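Local atomic coordinates of extracellular solute-binding protein family 1 (PDB entry 5CI5), a protein that probably serves as the sugar-capturing component of an ABC transporter and binds alpha-D-tagatose in its pocket. Residues 183-188 against 248-253; 230-233 against 237-240; 267-272 against 281-286. All coordinates share one frame; numbering follows the deposited sequence.

Contacts 1 and 3 are buried, while contact 2 lies farther from the centre of the chain and is partly open to solvent. Helix 247-255 binds the set together: contact 1 uses its Tyr-250 against loop 183-188, and its Arg-251 packs on the helix of contact 3. Contact 2 is nested within the chain loop that contact 1 closes, and the two touch where Val-184 meets Ser-239; contacts 2 and 3 do not touch, their nearest atoms being about 14 Å apart. The chemistry follows position: backbone and water bonds at a helix end in contact 2, one tyrosine gripping the buried part of loop 183-188 in contact 1, and apolar packing beside the sugar pocket in contact 3.

Contact 1 of 3, residues 183-188 against 248-253; sequences GVSGTK and DDYRNM
Tyr-250 OH donates a 2.7 Å hydrogen bond to Val-184 O, joining helix 247-255 to the loop that precedes helix 190-202 in this periplasmic-binding-protein fold. The hydroxyl approaches from well above the carbonyl plane, 48° out of it, with a C=O...donor angle of 129°. The Tyr-250 ring reaches the loop with CG anti to the carbonyl carbon (chi1 -62°), lying across the backbone of Gly-183. There Gly-183 CA sits over the ring centre in a CH-pi contact, 3.6 Å from the Tyr-250 centroid, and Gly-183 C comes to 3.3 Å from Tyr-250 CE2. So close a fit suits a glycine, since a beta carbon would point straight into the ring and clash with Tyr-250 CG. Val-184 O and Ser-185 N meet the same ring at its edge. Putting a phenylalanine at Tyr-250 would probably keep the cover over Gly-183 but leave the buried Val-184 O without its hydroxyl donor. Within the helix, Arg-251 NH1 forms a 2.8 Å salt bridge with Asp-248 OD1, and Asp-248 OD2 takes hydrogen bonds from His-191 and Gln-32, a residue of the tagatose pocket. Beside the ring, Ser-185 OG, 4.2 Å from Tyr-250 CE2, is hydrogen-bonded to Glu-247 N.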
loop_
_atom_site.group_PDB
_atom_site.type_symbol
_atom_site.label_atom_id
_atom_site.label_comp_id
_atom_site.label_asym_id
_atom_site.label_seq_id
_atom_site.Cartn_x
_atom_site.Cartn_y
_atom_site.Cartn_z
ATOM N N GLY A 183 8.170 -13.688 -4.367
ATOM C CA GLY A 183 6.870 -13.931 -3.769
ATOM C C GLY A 183 5.762 -13.249 -4.551
ATOM O O GLY A 183 5.790 -12.026 -4.719
ATOM N N VAL A 184 4.782 -14.044 -4.995
ATOM C CA VAL A 184 3.605 -13.582 -5.743
ATOM C C VAL A 184 2.383 -13.530 -4.821
ATOM O O VAL A 184 2.056 -14.534 -4.202
ATOM C CB VAL A 184 3.295 -14.524 -6.934
ATOM C CG1 VAL A 184 2.025 -14.122 -7.658
ATOM C CG2 VAL A 184 4.484 -14.589 -7.910
ATOM N N SER A 185 1.731 -12.372 -4.694
ATOM C CA SER A 185 0.525 -12.285 -3.847
ATOM C C SER A 185 -0.671 -12.799 -4.629
ATOM O O SER A 185 -1.010 -12.271 -5.690
ATOM C CB SER A 185 0.268 -10.854 -3.357
ATOM O OG SER A 185 1.363 -10.371 -2.596
ATOM N N GLY A 186 -1.324 -13.821 -4.077
ATOM C CA GLY A 186 -2.522 -14.378 -4.684
ATOM C C GLY A 186 -3.670 -14.629 -3.731
ATOM O O GLY A 186 -4.558 -15.432 -4.010
ATOM N N THR A 187 -3.647 -13.937 -2.600
ATOM C CA THR A 187 -4.703 -13.966 -1.591
ATOM C C THR A 187 -5.893 -13.083 -1.995
ATOM O O THR A 187 -5.786 -12.234 -2.887
ATOM C CB THR A 187 -4.127 -13.470 -0.246
ATOM O OG1 THR A 187 -3.375 -12.262 -0.486
ATOM C CG2 THR A 187 -3.187 -14.509 0.363
ATOM N N LYS A 188 -7.029 -13.265 -1.319
ATOM C CA LYS A 188 -8.164 -12.363 -1.523
ATOM C C LYS A 188 -7.996 -11.092 -0.681
ATOM O O LYS A 188 -8.787 -10.781 0.223
ATOM C CB LYS A 188 -9.475 -13.065 -1.198
ATOM C CG LYS A 188 -9.847 -14.182 -2.183
ATOM C CD LYS A 188 -10.025 -13.656 -3.628
ATOM C CE LYS A 188 -11.099 -12.583 -3.767
ATOM N NZ LYS A 188 -12.473 -13.111 -3.536
ATOM N N ASP A 248 3.112 -9.156 2.857
ATOM C CA ASP A 248 3.510 -8.987 4.246
ATOM C C ASP A 248 4.108 -10.295 4.771
ATOM O O ASP A 248 5.119 -10.275 5.477
ATOM C CB ASP A 248 2.340 -8.536 5.101
ATOM C CG ASP A 248 1.776 -7.198 4.655
ATOM O OD1 ASP A 248 2.595 -6.290 4.395
ATOM O OD2 ASP A 248 0.531 -7.025 4.610
ATOM N N ASP A 249 3.507 -11.420 4.385
ATOM C CA ASP A 249 4.069 -12.733 4.667
ATOM C C ASP A 249 5.471 -12.858 4.054
ATOM O O ASP A 249 6.425 -13.313 4.705
ATOM C CB ASP A 249 3.151 -13.823 4.119
ATOM C CG ASP A 249 1.743 -13.704 4.629
ATOM O OD1 ASP A 249 1.589 -13.556 5.856
ATOM O OD2 ASP A 249 0.793 -13.730 3.810
ATOM N N TYR A 250 5.606 -12.411 2.812
ATOM C CA TYR A 250 6.895 -12.518 2.120
ATOM C C TYR A 250 7.963 -11.659 2.796
ATOM O O TYR A 250 9.133 -12.050 2.813
ATOM C CB TYR A 250 6.745 -12.157 0.644
ATOM C CG TYR A 250 5.809 -13.089 -0.106
ATOM C CD1 TYR A 250 5.809 -14.456 0.151
ATOM C CD2 TYR A 250 4.900 -12.605 -1.059
ATOM C CE1 TYR A 250 4.962 -15.305 -0.530
ATOM C CE2 TYR A 250 4.044 -13.445 -1.726
ATOM C CZ TYR A 250 4.076 -14.802 -1.461
ATOM O OH TYR A 250 3.262 -15.676 -2.120
ATOM N N ARG A 251 7.590 -10.494 3.328
ATOM C CA ARG A 251 8.542 -9.641 4.041
ATOM C C ARG A 251 9.039 -10.364 5.288
ATOM O O ARG A 251 10.228 -10.337 5.611
ATOM C CB ARG A 251 7.910 -8.294 4.425
ATOM C CG ARG A 251 8.843 -7.351 5.139
ATOM C CD ARG A 251 8.112 -6.131 5.699
ATOM N NE ARG A 251 7.119 -6.499 6.702
ATOM C CZ ARG A 251 5.795 -6.435 6.530
ATOM N NH1 ARG A 251 5.245 -5.996 5.399
ATOM N NH2 ARG A 251 5.002 -6.791 7.525
ATOM N N ASN A 252 8.128 -11.012 6.006
ATOM C CA ASN A 252 8.534 -11.745 7.187
ATOM C C ASN A 252 9.408 -12.952 6.838
ATOM O O ASN A 252 10.357 -13.263 7.545
ATOM C CB ASN A 252 7.290 -12.138 7.984
ATOM C CG ASN A 252 6.717 -10.953 8.751
ATOM O OD1 ASN A 252 7.451 -10.265 9.441
ATOM N ND2 ASN A 252 5.426 -10.680 8.582
HETATM N N MSE A 253 9.133 -13.590 5.709
HETATM C CA MSE A 253 9.956 -14.705 5.253
HETATM C C MSE A 253 11.297 -14.185 4.775
HETATM O O MSE A 253 12.336 -14.850 4.949
HETATM C CB MSE A 253 9.253 -15.477 4.146
HETATM C CG MSE A 253 7.983 -16.161 4.623
HETATM SE SE MSE A 253 7.039 -16.999 3.164
HETATM C CE MSE A 253 5.392 -17.450 4.084
#

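Contact 2 of 3, residues 230-233 against 237-240; sequences TDLA and NVSP
Leu-232 O receives the backbone N-H of Val-238 in a nearly linear bond, 3.0 Å from Leu-232 O to Val-238 N, with an N-H...O angle of 176°. The donor lies almost on the line of the carbonyl. Close by, Val-238 CG2 comes to 3.3 Å from Leu-232 O, and the same methyl rests 3.9 Å from Leu-232 CD2. Val-238 turns CG2 this way by standing CG1 anti to its carbonyl carbon (chi1 -66°). On the other flank, Ala-233 CB and Ser-239 CB approach to 4.4 Å. A water bridges the two carbonyls of this pair, 2.7 Å from Ala-233 O and 2.6 Å from Ser-239 O. These bonds close the C-terminal end of helix 220-234, where Asn-237 is the first residue to leave helical angles and does so with positive phi (53°). The Val-238 N to Leu-232 O bond spans one residue more than the 6→1 bond of a classical Schellman motif. Farther out, Ser-239 OG donates to Pro-240 O at 2.8 Å, in the carbonyl plane and on a lone pair, while accepting Val-184 N of the neighbouring loop. Leu-232 and Val-238 also pack on helix 162-172, through Leu-166 for the former and through Ala-169 and Leu-170 for the latter.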
loop_
_atom_site.group_PDB
_atom_site.type_symbol
_atom_site.label_atom_id
_atom_site.label_comp_id
_atom_site.label_asym_id
_atom_site.label_seq_id
_atom_site.Cartn_x
_atom_site.Cartn_y
_atom_site.Cartn_z
ATOM N N THR A 230 1.087 -14.810 -12.773
ATOM C CA THR A 230 0.679 -16.127 -12.278
ATOM C C THR A 230 1.668 -17.247 -12.672
ATOM O O THR A 230 1.845 -18.180 -11.884
ATOM C CB THR A 230 -0.727 -16.506 -12.754
ATOM O OG1 THR A 230 -0.814 -16.493 -14.191
ATOM C CG2 THR A 230 -1.760 -15.543 -12.155
ATOM N N ASP A 231 2.318 -17.143 -13.834
ATOM C CA ASP A 231 3.337 -18.135 -14.220
ATOM C C ASP A 231 4.493 -18.212 -13.215
ATOM O O ASP A 231 5.061 -19.276 -13.004
ATOM C CB ASP A 231 3.921 -17.825 -15.596
ATOM C CG ASP A 231 3.044 -18.311 -16.746
ATOM O OD1 ASP A 231 2.084 -19.061 -16.509
ATOM O OD2 ASP A 231 3.361 -17.946 -17.904
ATOM N N LEU A 232 4.870 -17.081 -12.626
ATOM C CA LEU A 232 5.928 -17.068 -11.632
ATOM C C LEU A 232 5.591 -18.018 -10.498
ATOM O O LEU A 232 6.455 -18.710 -9.961
ATOM C CB LEU A 232 6.159 -15.650 -11.098
ATOM C CG LEU A 232 6.914 -14.753 -12.069
ATOM C CD1 LEU A 232 6.735 -13.299 -11.677
ATOM C CD2 LEU A 232 8.393 -15.089 -12.159
ATOM N N ALA A 233 4.315 -18.065 -10.147
ATOM C CA ALA A 233 3.852 -18.982 -9.126
ATOM C C ALA A 233 3.559 -20.405 -9.651
ATOM O O ALA A 233 3.926 -21.366 -8.986
ATOM C CB ALA A 233 2.631 -18.411 -8.447
ATOM N N ASN A 237 7.435 -21.698 -10.636
ATOM C CA ASN A 237 7.509 -22.141 -9.238
ATOM C C ASN A 237 8.622 -21.452 -8.459
ATOM O O ASN A 237 9.461 -22.131 -7.860
ATOM C CB ASN A 237 7.708 -23.656 -9.180
ATOM C CG ASN A 237 7.491 -24.218 -7.799
ATOM O OD1 ASN A 237 6.719 -23.681 -6.999
ATOM N ND2 ASN A 237 8.180 -25.306 -7.508
ATOM N N VAL A 238 8.629 -20.116 -8.447
ATOM C CA VAL A 238 9.634 -19.365 -7.690
ATOM C C VAL A 238 9.078 -18.685 -6.433
ATOM O O VAL A 238 9.799 -17.986 -5.722
ATOM C CB VAL A 238 10.319 -18.299 -8.566
ATOM C CG1 VAL A 238 11.127 -18.985 -9.661
ATOM C CG2 VAL A 238 9.318 -17.310 -9.138
ATOM N N SER A 239 7.808 -18.938 -6.162
ATOM C CA SER A 239 7.068 -18.345 -5.052
ATOM C C SER A 239 6.569 -19.390 -4.064
ATOM O O SER A 239 6.209 -20.516 -4.448
ATOM C CB SER A 239 5.857 -17.585 -5.606
ATOM O OG SER A 239 5.154 -16.886 -4.586
ATOM N N PRO A 240 6.489 -19.014 -2.791
ATOM C CA PRO A 240 5.647 -19.805 -1.891
ATOM C C PRO A 240 4.205 -19.798 -2.411
ATOM O O PRO A 240 3.849 -18.990 -3.278
ATOM C CB PRO A 240 5.770 -19.071 -0.551
ATOM C CG PRO A 240 7.014 -18.273 -0.668
ATOM C CD PRO A 240 7.068 -17.859 -2.104
HETATM O O HOH W 1 5.531 -21.131 -6.889
#

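Contact 3 of 3, residues 267-272 against 281-286. With T6T (alpha-D-tagatopyranose), chain C.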
loop_
_atom_site.group_PDB
_atom_site.type_symbol
_atom_site.label_atom_id
_atom_site.label_comp_id
_atom_site.label_asym_id
_atom_site.label_seq_id
_atom_site.Cartn_x
_atom_site.Cartn_y
_atom_site.Cartn_z
ATOM N N TRP A 267 7.118 1.403 3.959
ATOM C CA TRP A 267 6.499 0.845 5.175
ATOM C C TRP A 267 7.180 -0.454 5.613
ATOM O O TRP A 267 7.130 -0.828 6.790
ATOM C CB TRP A 267 4.997 0.596 4.967
ATOM C CG TRP A 267 4.724 -0.558 4.071
ATOM C CD1 TRP A 267 4.447 -1.836 4.452
ATOM C CD2 TRP A 267 4.708 -0.554 2.643
ATOM N NE1 TRP A 267 4.276 -2.637 3.351
ATOM C CE2 TRP A 267 4.435 -1.875 2.220
ATOM C CE3 TRP A 267 4.903 0.437 1.673
ATOM C CZ2 TRP A 267 4.362 -2.223 0.878
ATOM C CZ3 TRP A 267 4.809 0.090 0.348
ATOM C CH2 TRP A 267 4.536 -1.228 -0.042
ATOM N N SER A 268 7.817 -1.139 4.664
ATOM C CA SER A 268 8.469 -2.398 4.918
ATOM C C SER A 268 9.666 -2.266 5.830
ATOM O O SER A 268 10.067 -3.231 6.476
ATOM C CB SER A 268 8.961 -3.034 3.621
ATOM O OG SER A 268 7.934 -3.128 2.662
ATOM N N PHE A 269 10.271 -1.082 5.845
ATOM C CA PHE A 269 11.579 -0.944 6.470
ATOM C C PHE A 269 11.549 -1.150 7.994
ATOM O O PHE A 269 12.275 -2.017 8.489
ATOM C CB PHE A 269 12.192 0.403 6.115
ATOM C CG PHE A 269 12.360 0.648 4.637
ATOM C CD1 PHE A 269 12.326 -0.378 3.701
ATOM C CD2 PHE A 269 12.585 1.934 4.188
ATOM C CE1 PHE A 269 12.509 -0.108 2.346
ATOM C CE2 PHE A 269 12.774 2.189 2.832
ATOM C CZ PHE A 269 12.731 1.184 1.919
ATOM N N PRO A 270 10.712 -0.407 8.741
ATOM C CA PRO A 270 10.686 -0.686 10.188
ATOM C C PRO A 270 10.181 -2.086 10.513
ATOM O O PRO A 270 10.600 -2.705 11.510
ATOM C CB PRO A 270 9.744 0.395 10.742
ATOM C CG PRO A 270 8.919 0.850 9.555
ATOM C CD PRO A 270 9.875 0.755 8.391
ATOM N N LEU A 271 9.295 -2.599 9.667
ATOM C CA LEU A 271 8.691 -3.897 9.947
ATOM C C LEU A 271 9.687 -5.032 9.738
ATOM O O LEU A 271 9.736 -5.962 10.540
ATOM C CB LEU A 271 7.447 -4.100 9.081
ATOM C CG LEU A 271 6.362 -3.043 9.343
ATOM C CD1 LEU A 271 5.205 -3.197 8.346
ATOM C CD2 LEU A 271 5.822 -3.094 10.761
ATOM N N ILE A 272 10.482 -4.975 8.686
ATOM C CA ILE A 272 11.408 -6.077 8.427
ATOM C C ILE A 272 12.511 -6.044 9.486
ATOM O O ILE A 272 12.970 -7.101 9.930
ATOM C CB ILE A 272 11.986 -6.035 6.985
ATOM C CG1 ILE A 272 12.521 -7.427 6.605
ATOM C CG2 ILE A 272 13.030 -4.915 6.785
ATOM C CD1 ILE A 272 13.026 -7.557 5.173
ATOM N N GLY A 281 20.707 -3.169 6.749
ATOM C CA GLY A 281 21.801 -3.067 5.806
ATOM C C GLY A 281 21.944 -4.235 4.851
ATOM O O GLY A 281 22.814 -4.214 3.986
ATOM N N LYS A 282 21.097 -5.251 4.990
ATOM C CA LYS A 282 21.228 -6.447 4.190
ATOM C C LYS A 282 20.028 -6.657 3.259
ATOM O O LYS A 282 19.812 -7.747 2.743
ATOM C CB LYS A 282 21.418 -7.645 5.103
ATOM C CG LYS A 282 22.605 -7.484 6.065
ATOM C CD LYS A 282 22.789 -8.730 6.920
ATOM C CE LYS A 282 24.001 -8.601 7.839
ATOM N NZ LYS A 282 23.934 -7.390 8.723
ATOM N N TYR A 283 19.270 -5.590 3.056
ATOM C CA TYR A 283 18.137 -5.599 2.141
ATOM C C TYR A 283 18.075 -4.245 1.469
ATOM O O TYR A 283 18.621 -3.258 1.982
ATOM C CB TYR A 283 16.826 -5.898 2.882
ATOM C CG TYR A 283 16.313 -4.733 3.699
ATOM C CD1 TYR A 283 16.685 -4.582 5.038
ATOM C CD2 TYR A 283 15.459 -3.772 3.145
ATOM C CE1 TYR A 283 16.247 -3.532 5.777
ATOM C CE2 TYR A 283 15.008 -2.719 3.882
ATOM C CZ TYR A 283 15.394 -2.601 5.205
ATOM O OH TYR A 283 14.955 -1.545 5.969
ATOM N N SER A 284 17.439 -4.174 0.295
ATOM C CA SER A 284 17.247 -2.888 -0.353
ATOM C C SER A 284 15.984 -2.849 -1.195
ATOM O O SER A 284 15.162 -3.780 -1.145
ATOM C CB SER A 284 18.436 -2.545 -1.227
ATOM O OG SER A 284 18.420 -1.144 -1.464
ATOM N N VAL A 285 15.832 -1.759 -1.941
ATOM C CA VAL A 285 14.730 -1.608 -2.861
ATOM C C VAL A 285 15.264 -1.140 -4.197
ATOM O O VAL A 285 16.357 -0.596 -4.282
ATOM C CB VAL A 285 13.675 -0.600 -2.347
ATOM C CG1 VAL A 285 13.014 -1.131 -1.100
ATOM C CG2 VAL A 285 14.330 0.753 -2.074
ATOM N N ALA A 286 14.482 -1.362 -5.243
ATOM C CA ALA A 286 14.806 -0.907 -6.580
ATOM C C ALA A 286 13.520 -0.746 -7.342
ATOM O O ALA A 286 12.501 -1.345 -6.984
ATOM C CB ALA A 286 15.713 -1.890 -7.295
HETATM O O3 T6T C . 0.338 1.040 0.338
HETATM C C3 T6T C . -0.485 0.935 1.495
HETATM C C4 T6T C . -1.943 0.827 1.050
HETATM O O4 T6T C . -2.274 1.922 0.187
HETATM C C5 T6T C . -2.119 -0.497 0.339
HETATM O O5 T6T C . -3.473 -0.653 -0.090
HETATM C C6 T6T C . -1.697 -1.646 1.248
HETATM O O6 T6T C . -0.327 -1.474 1.608
HETATM C C2 T6T C . -0.066 -0.251 2.302
HETATM O O2 T6T C . -0.772 -0.255 3.549
HETATM C C1 T6T C . 1.449 -0.220 2.602
HETATM O O1 T6T C . 1.870 0.943 3.215
#
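A beta-alpha-beta crossover holds this contact: helix 268-275 links strand 261-264 to strand 283-286, the two outer strands of a three-stranded sheet whose middle strand is 140-144. The helix segment runs nearly antiparallel to strand 283-286, at 162° and with axes 10.7 Å apart. Tyr-283 and Val-285 on the strand point toward the helix. Ile-272 CG2 lies over one face of the Tyr-283 ring in a CH-pi contact, 3.9 Å from its centroid and set toward the rim nearest CE1. Phe-269 meets the same ring obliquely, with planes at 47° and Phe-269 CD1 3.6 Å from Tyr-283 CE2. Farther along the strand, Val-285 CG1 touches the edge of the Phe-269 ring at CE1, 3.6 Å away. Tyr-283, its CG between backbone N and carbonyl carbon (chi1 75°), brings OH to 3.4 Å from Phe-269 CB, and that hydroxyl is hydrogen-bonded to Glu-273. Trp-267, in the same segment, turns to the pocket instead: the tagatose hydroxymethyl group lies over its indole face, T6T C1 3.3 Å above the centre and T6T O1 3.3 Å from Trp-267 CD2. Ser-268 OG lies over the opposite face. The helix thus meets the strand through carbon surfaces, with the buried phenol oxygen satisfied by Glu-273, while Trp-267 offers the sugar's hydroxymethyl group an aromatic face and leaves hydrogen bonding to Gln-32, Asp-85 and other pocket residues.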